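Side-chain contacts in protein CbbY (Rhodobacter sphaeroides, PDB 4UAS), which dephosphorylates xylulose 1,5-bisphosphate, a potent inhibitor of Rubisco, in a magnesium-dependent reaction that yields xylulose 5-phosphate and phosphate: residues A4-V9 against R158-E163; L111-T116 against P120-L125; V147-K150 against P154-Y157. All coordinates share one frame; numbering follows the deposited sequence.

Contact 1: A4-V9 against R158-E163; sequences AILFDV and RLALRE. With MG (magnesium ion), chain D; PO4 (phosphate ion), chain C.
L6 on strand 4-7 reaches into the face of helix 155-164, where A160 and L161 receive it. The leucine CG stands anti to its own carbonyl carbon (chi1 -64°), and from there the CD2 methyl is carried against the helix, L6 CD2 meeting A160 CB at 3.7 Å. The alanine points its methyl toward the strand, and this short side chain is consistent with the close approach of the backbones, the CA atoms of L6 and A160 being 7.9 Å apart. L161, the next residue of the helix, meets the same leucine: its side chain crosses that of L6 at about a right angle, with L6 CD2 4.2 Å from L161 CG, while the L161 CD2 methyl lies near both methyls of L6. L6 also packs on A112 of the neighbouring strand 110-114 and on A171 of strand 171-175.

Beyond the strand the chain becomes a loop, and D8, the inferred nucleophile, faces the bound ions. Its CG is anti to the backbone N (chi1 -178°), and D8 OD2 binds the magnesium at 2.1 Å; phosphate O4, two waters, D10 and D176 complete the metal's shell. V9 N donates to phosphate O3 at 3.1 Å, through a bent bond of 138°. K151 forms a salt bridge with D8 OD1, and T12 a hydrogen bond with D8 OD2. The chemistry is thus divided: purely apolar packing joins strand to helix, while just past the strand end metal coordination, the K151 salt bridge and the V9 N-H hold D8 and the phosphate together.

Contact 2: L111-T116 against P120-L125; sequences LAVATT and PNVEAL. With PO4 (phosphate ion), chain C.
V122 faces strand 110-114 from helix 119-129 and meets V113 and T115, two residues on the same side of the chain. The apolar part of the contact is small and rests on one methyl: V122 CG2 lies 4.0 Å from T115 CG2 and, more loosely, 4.5 Å from V113 CG1. The side chains of T115 and V122 slide past each other in opposite directions and touch through their CG2 methyls. V122 and V113 both point toward the opposing segment, with their CA atoms 8.6 Å apart, and V113 also packs on V9.

The polar part belongs to the phosphate. T115 divides its two branches between the two tasks: OG1 stands anti to the backbone N (chi1 -177°) and donates to phosphate O3 at 2.6 Å, while the methyl is left for V122. The same OG1 is hydrogen-bonded to T117 N, which leaves its proton for the anion. T116 grips the phosphate twice over. Its backbone N donates to phosphate O1 at 2.9 Å in a nearly straight bond of 170°, and its OG1, placed between backbone N and carbonyl carbon (chi1 70°), sits 2.9 Å from phosphate O2 and 3.0 Å from phosphate O1, its single proton able to serve either.

Near the start of the helix, N121 ND2 is hydrogen-bonded to T117 OG1 in the preceding loop; K151 NZ bonds both A114 O and the phosphate. T115, T116 and N121 belong to the substrate-binding site. Strand 110-114 and helix 119-129 open a beta-alpha-beta unit that continues to strand 140-142, and T115 at the strand's C-terminal end corresponds to the Thr/Ser of HAD motif II.

Contact 3: V147-K150 against P154-Y157; sequences VAEK and PDIY
The loop segment 147-150 has no regular structure and runs past the first turn of helix 155-164, coming nearest at V147 and I156, whose CA atoms are 6.0 Å apart. This is the approach to a helix of the HAD Rossmann-like domain: after strand 140-142 the chain runs through the loop, and the start of the following helix folds back against it. No direct hydrogen bond joins the segments; instead water 3 bridges their backbones, donating to E149 O at 2.8 Å and accepting from I156 N at 2.9 Å. It thereby satisfies an N-H of the first helical turn.

V147 carries the side-chain packing. Its CG1 is anti to the carbonyl carbon (chi1 -63°) and lies over the backbone of D155, 3.7 Å from D155 O. The other methyl turns to the isoleucine: V147 CG2 is 4.0 Å from I156 CD1, the two side chains crossing at about a right angle. I156 CG1 stands anti to its own backbone N, which leaves the terminal methyl close to both branches of the valine. I156 also touches K151, so this patch of apolar packing adjoins a residue that bonds the phosphate.

D155 points its CB toward the loop, 4.0 Å from E149 O, and its carboxylate serves two sides. D155 OD1 forms a salt bridge with R158, one turn farther along the helix. The other carboxylate oxygen, D155 OD2, accepts from water 4 at 2.6 Å, and that water in turn accepts from E149 N at 3.0 Å.

All three contacts belong to the HAD domain. Contacts 1 and 2 start from neighbouring strands of its parallel sheet, 4-7 and 110-114, probably joined by backbone hydrogen bonds of F7 with A112 and A114; their centres lie 11 Å apart, and both reach the phosphate. Contact 3 shares helix 155-164 with contact 1, again at 11 Å between centres, and lies 14 Å from contact 2. Along the chain, contacts 2 and 3 follow one another within the loop that contact 1 closes. Y157 packs on both L6 and A114, tying the helix start to the two strands. Contacts 1 and 2 thus supply the strand ends that bind the phosphate, while contact 3 packs the loop before helix 155-164 against its first turn, near the site.

Contact 1: A4-V9 against R158-E163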
loop_
_atom_site.group_PDB
_atom_site.type_symbol
_atom_site.label_atom_id
_atom_site.label_comp_id
_atom_site.label_asym_id
_atom_site.label_seq_id
_atom_site.Cartn_x
_atom_site.Cartn_y
_atom_site.Cartn_z
ATOM N N ALA A 4 -0.453 -10.693 -15.565
ATOM C CA ALA A 4 -0.366 -10.477 -14.113
ATOM C C ALA A 4 -0.860 -9.065 -13.813
ATOM O O ALA A 4 -0.621 -8.157 -14.565
ATOM C CB ALA A 4 1.059 -10.683 -13.551
ATOM N N ILE A 5 -1.450 -8.928 -12.614
ATOM C CA ILE A 5 -1.787 -7.635 -12.032
ATOM C C ILE A 5 -1.109 -7.534 -10.705
ATOM O O ILE A 5 -1.208 -8.440 -9.869
ATOM C CB ILE A 5 -3.334 -7.468 -11.868
ATOM C CG1 ILE A 5 -4.106 -7.819 -13.132
ATOM C CG2 ILE A 5 -3.633 -6.078 -11.389
ATOM C CD1 ILE A 5 -5.603 -7.997 -12.929
ATOM N N LEU A 6 -0.472 -6.379 -10.521
ATOM C CA LEU A 6 0.278 -6.069 -9.291
ATOM C C LEU A 6 -0.455 -4.939 -8.564
ATOM O O LEU A 6 -0.660 -3.869 -9.135
ATOM C CB LEU A 6 1.713 -5.713 -9.603
ATOM C CG LEU A 6 2.512 -6.836 -10.220
ATOM C CD1 LEU A 6 2.379 -6.900 -11.708
ATOM C CD2 LEU A 6 4.000 -6.699 -9.878
ATOM N N PHE A 7 -0.861 -5.187 -7.350
ATOM C CA PHE A 7 -1.607 -4.248 -6.527
ATOM C C PHE A 7 -0.786 -3.629 -5.427
ATOM O O PHE A 7 -0.200 -4.303 -4.610
ATOM C CB PHE A 7 -2.771 -4.939 -5.827
ATOM C CG PHE A 7 -3.832 -5.476 -6.763
ATOM C CD1 PHE A 7 -4.986 -4.742 -7.027
ATOM C CD2 PHE A 7 -3.708 -6.725 -7.339
ATOM C CE1 PHE A 7 -5.998 -5.283 -7.843
ATOM C CE2 PHE A 7 -4.682 -7.205 -8.187
ATOM C CZ PHE A 7 -5.818 -6.506 -8.409
ATOM N N ASP A 8 -0.793 -2.280 -5.379
ATOM C CA ASP A 8 -0.497 -1.561 -4.195
ATOM C C ASP A 8 -1.519 -1.942 -3.106
ATOM O O ASP A 8 -2.602 -2.403 -3.421
ATOM C CB ASP A 8 -0.584 -0.082 -4.519
ATOM C CG ASP A 8 -0.256 0.829 -3.403
ATOM O OD1 ASP A 8 0.813 0.609 -2.770
ATOM O OD2 ASP A 8 -1.079 1.679 -3.007
ATOM N N VAL A 9 -1.187 -1.675 -1.851
ATOM C CA VAL A 9 -2.100 -1.943 -0.750
ATOM C C VAL A 9 -2.780 -0.685 -0.205
ATOM O O VAL A 9 -3.967 -0.465 -0.402
ATOM C CB VAL A 9 -1.436 -2.793 0.384
ATOM C CG1 VAL A 9 -2.364 -2.954 1.572
ATOM C CG2 VAL A 9 -1.014 -4.131 -0.165
ATOM N N ARG A 158 10.143 -4.878 -8.946
ATOM C CA ARG A 158 11.095 -5.818 -9.562
ATOM C C ARG A 158 11.116 -7.151 -8.851
ATOM O O ARG A 158 11.175 -8.202 -9.516
ATOM C CB ARG A 158 12.475 -5.189 -9.597
ATOM C CG ARG A 158 12.555 -3.965 -10.501
ATOM C CD ARG A 158 13.886 -3.256 -10.452
ATOM N NE ARG A 158 13.914 -2.141 -11.377
ATOM C CZ ARG A 158 14.464 -0.971 -11.171
ATOM N NH1 ARG A 158 15.057 -0.649 -10.010
ATOM N NH2 ARG A 158 14.404 -0.100 -12.152
ATOM N N LEU A 159 11.040 -7.136 -7.534
ATOM C CA LEU A 159 10.967 -8.392 -6.757
ATOM C C LEU A 159 9.714 -9.155 -7.145
ATOM O O LEU A 159 9.751 -10.347 -7.457
ATOM C CB LEU A 159 10.997 -8.051 -5.266
ATOM C CG LEU A 159 10.618 -9.187 -4.328
ATOM C CD1 LEU A 159 11.439 -10.407 -4.491
ATOM C CD2 LEU A 159 10.509 -8.694 -2.903
ATOM N N ALA A 160 8.545 -8.482 -7.112
ATOM C CA ALA A 160 7.303 -9.133 -7.412
ATOM C C ALA A 160 7.324 -9.735 -8.803
ATOM O O ALA A 160 6.824 -10.861 -9.013
ATOM C CB ALA A 160 6.165 -8.132 -7.270
ATOM N N LEU A 161 7.805 -8.981 -9.763
ATOM C CA LEU A 161 7.860 -9.486 -11.155
ATOM C C LEU A 161 8.786 -10.692 -11.293
ATOM O O LEU A 161 8.483 -11.624 -12.071
ATOM C CB LEU A 161 8.296 -8.408 -12.091
ATOM C CG LEU A 161 7.258 -7.325 -12.383
ATOM C CD1 LEU A 161 7.933 -6.130 -13.047
ATOM C CD2 LEU A 161 6.161 -7.874 -13.245
ATOM N N ARG A 162 9.918 -10.718 -10.606
ATOM C CA ARG A 162 10.803 -11.861 -10.633
ATOM C C ARG A 162 10.082 -13.085 -10.090
ATOM O O ARG A 162 10.174 -14.202 -10.628
ATOM C CB ARG A 162 12.121 -11.582 -9.918
ATOM C CG ARG A 162 13.091 -12.776 -10.129
ATOM C CD ARG A 162 14.460 -12.611 -9.622
ATOM N NE ARG A 162 14.388 -12.206 -8.363
ATOM C CZ ARG A 162 14.563 -10.930 -7.824
ATOM N NH1 ARG A 162 15.033 -9.807 -8.357
ATOM N NH2 ARG A 162 14.284 -10.882 -6.618
ATOM N N GLU A 163 9.387 -12.935 -8.975
ATOM C CA GLU A 163 8.660 -14.045 -8.367
ATOM C C GLU A 163 7.505 -14.504 -9.225
ATOM O O GLU A 163 7.250 -15.699 -9.306
ATOM C CB GLU A 163 8.188 -13.692 -6.960
ATOM C CG GLU A 163 9.338 -13.548 -6.000
ATOM C CD GLU A 163 9.024 -13.542 -4.549
ATOM O OE1 GLU A 163 9.181 -14.616 -3.947
ATOM O OE2 GLU A 163 8.647 -12.506 -4.066
HETATM MG MG MG D . -0.567 3.318 -1.778
HETATM P P PO4 C . 1.613 1.067 0.043
HETATM O O1 PO4 C . 3.030 0.937 -0.651
HETATM O O2 PO4 C . 1.877 1.499 1.545
HETATM O O3 PO4 C . 0.766 -0.192 0.107
HETATM O O4 PO4 C . 0.787 2.244 -0.581
HETATM O O HOH W 1 -0.401 5.067 -0.832
HETATM O O HOH W 2 1.117 3.832 -3.123
#

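Contact 2: L111-T116 against P120-L125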
loop_
_atom_site.group_PDB
_atom_site.type_symbol
_atom_site.label_atom_id
_atom_site.label_comp_id
_atom_site.label_asym_id
_atom_site.label_seq_id
_atom_site.Cartn_x
_atom_site.Cartn_y
_atom_site.Cartn_z
ATOM N N LEU A 111 -1.746 -12.795 -9.666
ATOM C CA LEU A 111 -1.909 -11.576 -8.857
ATOM C C LEU A 111 -0.778 -11.443 -7.842
ATOM O O LEU A 111 -0.408 -12.398 -7.173
ATOM C CB LEU A 111 -3.255 -11.641 -8.111
ATOM C CG LEU A 111 -4.475 -11.828 -8.981
ATOM C CD1 LEU A 111 -5.736 -11.881 -8.128
ATOM C CD2 LEU A 111 -4.651 -10.824 -10.060
ATOM N N ALA A 112 -0.303 -10.207 -7.672
ATOM C CA ALA A 112 0.703 -9.886 -6.685
ATOM C C ALA A 112 0.270 -8.677 -5.854
ATOM O O ALA A 112 -0.417 -7.768 -6.388
ATOM C CB ALA A 112 2.067 -9.627 -7.299
ATOM N N VAL A 113 0.765 -8.591 -4.654
ATOM C CA VAL A 113 0.870 -7.360 -3.888
ATOM C C VAL A 113 2.305 -6.860 -3.988
ATOM O O VAL A 113 3.237 -7.636 -3.914
ATOM C CB VAL A 113 0.513 -7.619 -2.399
ATOM C CG1 VAL A 113 1.152 -6.694 -1.427
ATOM C CG2 VAL A 113 -1.019 -7.612 -2.311
ATOM N N ALA A 114 2.439 -5.541 -4.157
ATOM C CA ALA A 114 3.719 -4.860 -4.149
ATOM C C ALA A 114 3.545 -3.616 -3.276
ATOM O O ALA A 114 2.902 -2.657 -3.728
ATOM C CB ALA A 114 4.171 -4.507 -5.545
ATOM N N THR A 115 4.030 -3.661 -2.033
ATOM C CA THR A 115 3.703 -2.693 -1.010
ATOM C C THR A 115 4.888 -2.341 -0.161
ATOM O O THR A 115 5.762 -3.166 0.074
ATOM C CB THR A 115 2.530 -3.249 -0.115
ATOM O OG1 THR A 115 2.167 -2.253 0.848
ATOM C CG2 THR A 115 2.897 -4.470 0.544
ATOM N N THR A 116 4.842 -1.134 0.383
ATOM C CA THR A 116 5.743 -0.671 1.418
ATOM C C THR A 116 5.302 -1.013 2.804
ATOM O O THR A 116 6.130 -0.844 3.744
ATOM C CB THR A 116 5.960 0.860 1.344
ATOM O OG1 THR A 116 4.767 1.546 1.721
ATOM C CG2 THR A 116 6.398 1.298 -0.055
ATOM N N PRO A 120 2.458 -8.210 8.281
ATOM C CA PRO A 120 1.288 -8.452 9.094
ATOM C C PRO A 120 0.089 -7.580 8.714
ATOM O O PRO A 120 -1.064 -7.964 8.931
ATOM C CB PRO A 120 1.756 -8.165 10.511
ATOM C CG PRO A 120 3.234 -8.288 10.483
ATOM C CD PRO A 120 3.677 -7.990 9.081
ATOM N N ASN A 121 0.351 -6.396 8.214
ATOM C CA ASN A 121 -0.723 -5.533 7.786
ATOM C C ASN A 121 -1.465 -6.041 6.557
ATOM O O ASN A 121 -2.661 -5.949 6.459
ATOM C CB ASN A 121 -0.187 -4.125 7.511
ATOM C CG ASN A 121 0.420 -3.446 8.735
ATOM O OD1 ASN A 121 0.154 -3.773 9.861
ATOM N ND2 ASN A 121 1.232 -2.475 8.475
ATOM N N VAL A 122 -0.708 -6.626 5.615
ATOM C CA VAL A 122 -1.309 -7.240 4.451
ATOM C C VAL A 122 -2.244 -8.378 4.892
ATOM O O VAL A 122 -3.329 -8.564 4.387
ATOM C CB VAL A 122 -0.229 -7.729 3.489
ATOM C CG1 VAL A 122 -0.827 -8.441 2.272
ATOM C CG2 VAL A 122 0.678 -6.630 3.022
ATOM N N GLU A 123 -1.688 -9.237 5.777
ATOM C CA GLU A 123 -2.459 -10.377 6.253
ATOM C C GLU A 123 -3.726 -9.935 6.959
ATOM O O GLU A 123 -4.789 -10.480 6.724
ATOM C CB GLU A 123 -1.610 -11.251 7.193
ATOM C CG GLU A 123 -0.531 -12.024 6.459
ATOM C CD GLU A 123 -1.110 -13.129 5.635
ATOM O OE1 GLU A 123 -2.366 -13.460 5.663
ATOM O OE2 GLU A 123 -0.307 -13.777 4.934
ATOM N N ALA A 124 -3.619 -8.904 7.788
ATOM C CA ALA A 124 -4.801 -8.419 8.517
ATOM C C ALA A 124 -5.853 -7.884 7.551
ATOM O O ALA A 124 -7.049 -8.141 7.690
ATOM C CB ALA A 124 -4.342 -7.360 9.526
ATOM N N LEU A 125 -5.427 -7.123 6.533
ATOM C CA LEU A 125 -6.341 -6.637 5.546
ATOM C C LEU A 125 -7.035 -7.721 4.755
ATOM O O LEU A 125 -8.230 -7.681 4.542
ATOM C CB LEU A 125 -5.621 -5.642 4.613
ATOM C CG LEU A 125 -6.507 -5.031 3.521
ATOM C CD1 LEU A 125 -5.843 -3.715 3.032
ATOM C CD2 LEU A 125 -6.506 -5.869 2.242
HETATM P P PO4 C . 1.613 1.067 0.043
HETATM O O1 PO4 C . 3.030 0.937 -0.651
HETATM O O2 PO4 C . 1.877 1.499 1.545
HETATM O O3 PO4 C . 0.766 -0.192 0.107
HETATM O O4 PO4 C . 0.787 2.244 -0.581
#

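Contact 3: V147-K150 against P154-Y157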
loop_
_atom_site.group_PDB
_atom_site.type_symbol
_atom_site.label_atom_id
_atom_site.label_comp_id
_atom_site.label_asym_id
_atom_site.label_seq_id
_atom_site.Cartn_x
_atom_site.Cartn_y
_atom_site.Cartn_z
ATOM N N VAL A 147 12.811 -5.553 0.336
ATOM C CA VAL A 147 13.814 -4.840 -0.403
ATOM C C VAL A 147 14.413 -3.769 0.497
ATOM O O VAL A 147 13.786 -3.303 1.434
ATOM C CB VAL A 147 13.274 -4.207 -1.711
ATOM C CG1 VAL A 147 12.778 -5.274 -2.668
ATOM C CG2 VAL A 147 12.192 -3.213 -1.458
ATOM N N ALA A 148 15.615 -3.288 0.185
ATOM C CA ALA A 148 16.301 -2.258 0.962
ATOM C C ALA A 148 15.746 -0.847 0.732
ATOM O O ALA A 148 15.766 -0.023 1.640
ATOM C CB ALA A 148 17.779 -2.260 0.677
ATOM N N GLU A 149 15.303 -0.577 -0.494
ATOM C CA GLU A 149 14.836 0.761 -0.867
ATOM C C GLU A 149 13.352 0.693 -1.226
ATOM O O GLU A 149 12.981 -0.034 -2.133
ATOM C CB GLU A 149 15.647 1.251 -2.056
ATOM C CG GLU A 149 17.114 1.288 -1.919
ATOM C CD GLU A 149 17.562 2.267 -0.931
ATOM O OE1 GLU A 149 16.904 3.288 -0.753
ATOM O OE2 GLU A 149 18.688 2.004 -0.375
ATOM N N LYS A 150 12.548 1.445 -0.488
ATOM C CA LYS A 150 11.106 1.440 -0.653
ATOM C C LYS A 150 10.676 2.450 -1.735
ATOM O O LYS A 150 11.453 3.281 -2.224
ATOM C CB LYS A 150 10.378 1.736 0.678
ATOM C CG LYS A 150 10.564 0.574 1.691
ATOM C CD LYS A 150 9.797 0.897 2.971
ATOM C CE LYS A 150 9.613 -0.255 3.904
ATOM N NZ LYS A 150 10.910 -0.660 4.457
ATOM N N PRO A 154 11.739 1.382 -7.601
ATOM C CA PRO A 154 10.998 0.248 -8.217
ATOM C C PRO A 154 11.320 -1.120 -7.615
ATOM O O PRO A 154 10.719 -2.090 -8.078
ATOM C CB PRO A 154 11.441 0.313 -9.689
ATOM C CG PRO A 154 11.946 1.721 -9.867
ATOM C CD PRO A 154 12.646 2.013 -8.566
ATOM N N ASP A 155 12.269 -1.205 -6.683
ATOM C CA ASP A 155 12.751 -2.529 -6.292
ATOM C C ASP A 155 11.653 -3.489 -5.839
ATOM O O ASP A 155 11.759 -4.674 -6.138
ATOM C CB ASP A 155 13.860 -2.376 -5.293
ATOM C CG ASP A 155 15.170 -1.823 -5.974
ATOM O OD1 ASP A 155 15.214 -1.804 -7.251
ATOM O OD2 ASP A 155 16.116 -1.516 -5.256
ATOM N N ILE A 156 10.627 -3.045 -5.123
ATOM C CA ILE A 156 9.611 -3.955 -4.660
ATOM C C ILE A 156 8.823 -4.537 -5.858
ATOM O O ILE A 156 8.398 -5.700 -5.828
ATOM C CB ILE A 156 8.669 -3.266 -3.653
ATOM C CG1 ILE A 156 7.883 -4.288 -2.840
ATOM C CG2 ILE A 156 7.814 -2.189 -4.278
ATOM C CD1 ILE A 156 8.749 -5.169 -1.932
ATOM N N TYR A 157 8.582 -3.739 -6.902
ATOM C CA TYR A 157 7.963 -4.228 -8.113
ATOM C C TYR A 157 8.840 -5.179 -8.876
ATOM O O TYR A 157 8.384 -6.181 -9.425
ATOM C CB TYR A 157 7.497 -3.069 -9.009
ATOM C CG TYR A 157 6.188 -2.411 -8.590
ATOM C CD1 TYR A 157 6.121 -1.171 -8.019
ATOM C CD2 TYR A 157 4.999 -3.074 -8.830
ATOM C CE1 TYR A 157 4.893 -0.592 -7.680
ATOM C CE2 TYR A 157 3.787 -2.525 -8.510
ATOM C CZ TYR A 157 3.721 -1.296 -7.914
ATOM O OH TYR A 157 2.502 -0.756 -7.646
HETATM O O HOH W 3 10.748 -0.515 -3.674
HETATM O O HOH W 4 16.376 -2.164 -2.746
#